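Local coordinates for protein 6-phosphogluconate dehydrogenase (Pseudomonas syringae, PDB 5U5G) that probably acts as an NADP-dependent reductase in fosfomycin biosynthesis, binding (2-oxopropyl)phosphonic acid beside the cofactor, at residues Gly141-Tyr146 with Val160-Glu165. Residues are numbered along the deposited sequence; the frame is centred on the assembly and turned at random.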
# COMPACT_ATOMS: atom_id res chain seq x y z
N GLY A 141 9.22 9.28 -24.56
CA GLY A 141 9.28 10.13 -25.73
C GLY A 141 10.62 10.84 -25.85
O GLY A 141 11.53 10.62 -25.05
N ARG A 142 10.72 11.74 -26.87
CA ARG A 142 12.02 12.28 -27.20
C ARG A 142 12.39 13.43 -26.26
O ARG A 142 11.51 14.16 -25.79
CB ARG A 142 12.02 12.76 -28.65
CG ARG A 142 11.64 11.67 -29.62
CD ARG A 142 12.37 11.83 -30.95
NE ARG A 142 12.53 13.23 -31.25
CZ ARG A 142 13.34 13.69 -32.19
NH1 ARG A 142 14.06 12.84 -32.93
NH2 ARG A 142 13.45 15.00 -32.41
N PRO A 143 13.68 13.58 -25.98
CA PRO A 143 14.10 14.50 -24.91
C PRO A 143 13.85 15.97 -25.20
O PRO A 143 13.60 16.74 -24.26
CB PRO A 143 15.60 14.19 -24.75
CG PRO A 143 16.00 13.56 -26.03
CD PRO A 143 14.81 12.76 -26.48
N GLU A 144 13.91 16.42 -26.45
CA GLU A 144 13.66 17.84 -26.67
C GLU A 144 12.19 18.19 -26.42
O GLU A 144 11.88 19.17 -25.73
CB GLU A 144 14.10 18.27 -28.06
CG GLU A 144 13.96 19.78 -28.25
CD GLU A 144 13.98 20.25 -29.71
OE1 GLU A 144 13.59 19.47 -30.61
OE2 GLU A 144 14.36 21.41 -29.91
N ALA A 145 11.27 17.40 -26.97
CA ALA A 145 9.85 17.61 -26.70
C ALA A 145 9.55 17.49 -25.21
O ALA A 145 8.79 18.29 -24.66
CB ALA A 145 9.00 16.63 -27.50
N TYR A 146 10.14 16.49 -24.54
CA TYR A 146 9.96 16.37 -23.10
C TYR A 146 10.40 17.65 -22.39
O TYR A 146 9.66 18.21 -21.58
CB TYR A 146 10.74 15.17 -22.57
CG TYR A 146 10.78 15.06 -21.06
CD1 TYR A 146 9.60 15.02 -20.33
CD2 TYR A 146 11.98 15.00 -20.38
CE1 TYR A 146 9.62 14.92 -18.95
CE2 TYR A 146 12.01 14.90 -19.00
CZ TYR A 146 10.83 14.86 -18.29
OH TYR A 146 10.84 14.76 -16.93
N VAL A 160 7.87 13.31 -11.54
CA VAL A 160 7.88 12.99 -12.97
C VAL A 160 9.05 12.04 -13.23
O VAL A 160 10.21 12.41 -13.01
CB VAL A 160 8.00 14.26 -13.84
CG1 VAL A 160 8.05 13.91 -15.31
CG2 VAL A 160 6.85 15.22 -13.57
N THR A 161 8.74 10.83 -13.70
CA THR A 161 9.76 9.82 -14.00
C THR A 161 9.91 9.70 -15.52
O THR A 161 9.01 9.20 -16.20
CB THR A 161 9.42 8.46 -13.38
OG1 THR A 161 9.27 8.59 -11.97
CG2 THR A 161 10.52 7.44 -13.66
N TYR A 162 11.05 10.14 -16.05
CA TYR A 162 11.32 10.11 -17.48
C TYR A 162 11.94 8.77 -17.85
O TYR A 162 13.05 8.45 -17.41
CB TYR A 162 12.24 11.27 -17.87
CG TYR A 162 12.52 11.39 -19.34
CD1 TYR A 162 11.52 11.21 -20.28
CD2 TYR A 162 13.80 11.75 -19.79
CE1 TYR A 162 11.79 11.35 -21.64
CE2 TYR A 162 14.07 11.89 -21.14
CZ TYR A 162 13.06 11.69 -22.06
OH TYR A 162 13.31 11.81 -23.41
N VAL A 163 11.23 7.98 -18.66
CA VAL A 163 11.73 6.71 -19.17
C VAL A 163 11.58 6.74 -20.69
O VAL A 163 10.54 6.33 -21.24
CB VAL A 163 11.01 5.52 -18.51
CG1 VAL A 163 11.57 5.28 -17.10
CG2 VAL A 163 9.47 5.78 -18.43
N PRO A 164 12.62 7.18 -21.42
CA PRO A 164 12.42 7.65 -22.81
C PRO A 164 11.83 6.63 -23.77
O PRO A 164 11.08 7.02 -24.67
CB PRO A 164 13.84 8.05 -23.24
CG PRO A 164 14.60 8.27 -21.99
CD PRO A 164 14.00 7.36 -20.95
N GLU A 165 12.16 5.35 -23.62
CA GLU A 165 11.77 4.35 -24.60
C GLU A 165 10.26 4.34 -24.81
O GLU A 165 9.50 4.21 -23.84
CB GLU A 165 12.23 2.96 -24.14
CG GLU A 165 11.79 1.83 -25.05
CD GLU A 165 12.13 0.45 -24.48
OE1 GLU A 165 12.17 0.29 -23.24
OE2 GLU A 165 12.38 -0.48 -25.29
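The phenol OH of Tyr162 donates a hydrogen bond to the carbonyl O of Gly141 over 2.7 Å, the hydroxyl standing 27° off the carbonyl plane. It ties the loop between the first strand and the helix of a beta-alpha-beta unit in the NADP-binding domain to the last residue of the unit's second strand: strand 135-139, helix 143-156 and strand 157-162, an outermost strand of the sheet within this chain. Next to this bond, the chain of Gly141 is held a second time, its N donating to Pro164 O at 2.9 Å, so that both polar backbone atoms of this buried residue find partners at the end of the strand and just beyond it. Glycine suits the spot, because at its backbone angles a CB would be pressed against the carbonyl O of the preceding residue. Arg142 then takes the N-cap position, and Pro143 opens the helix; a proline suits the first turn, where a backbone N-H would have no partner within the helix. Its ring carbons CB and CD rest against the Tyr162 hydroxyl, with CD 3.5 Å from OH.

One helical turn further, Tyr146 lays its ring on that of Tyr162 in a face-to-face stack, with centroids 4.1 Å apart and planes only 14° from parallel. The two side chains run in opposite directions: with CG anti to the backbone N (chi1 -177°), Tyr162 reaches from the strand toward the start of the helix, while the Tyr146 phenol reaches back toward the strand. Pro164 CG lies over the rim of the opposite face of Tyr162, which is thus sandwiched between proline and tyrosine. Both tyrosines and Val160 also touch Val139 of the neighbouring strand. Beta-branched Val160 suits a strand, and its CG1 meets Tyr146 at the ring edge, 3.3 Å from the phenol OH.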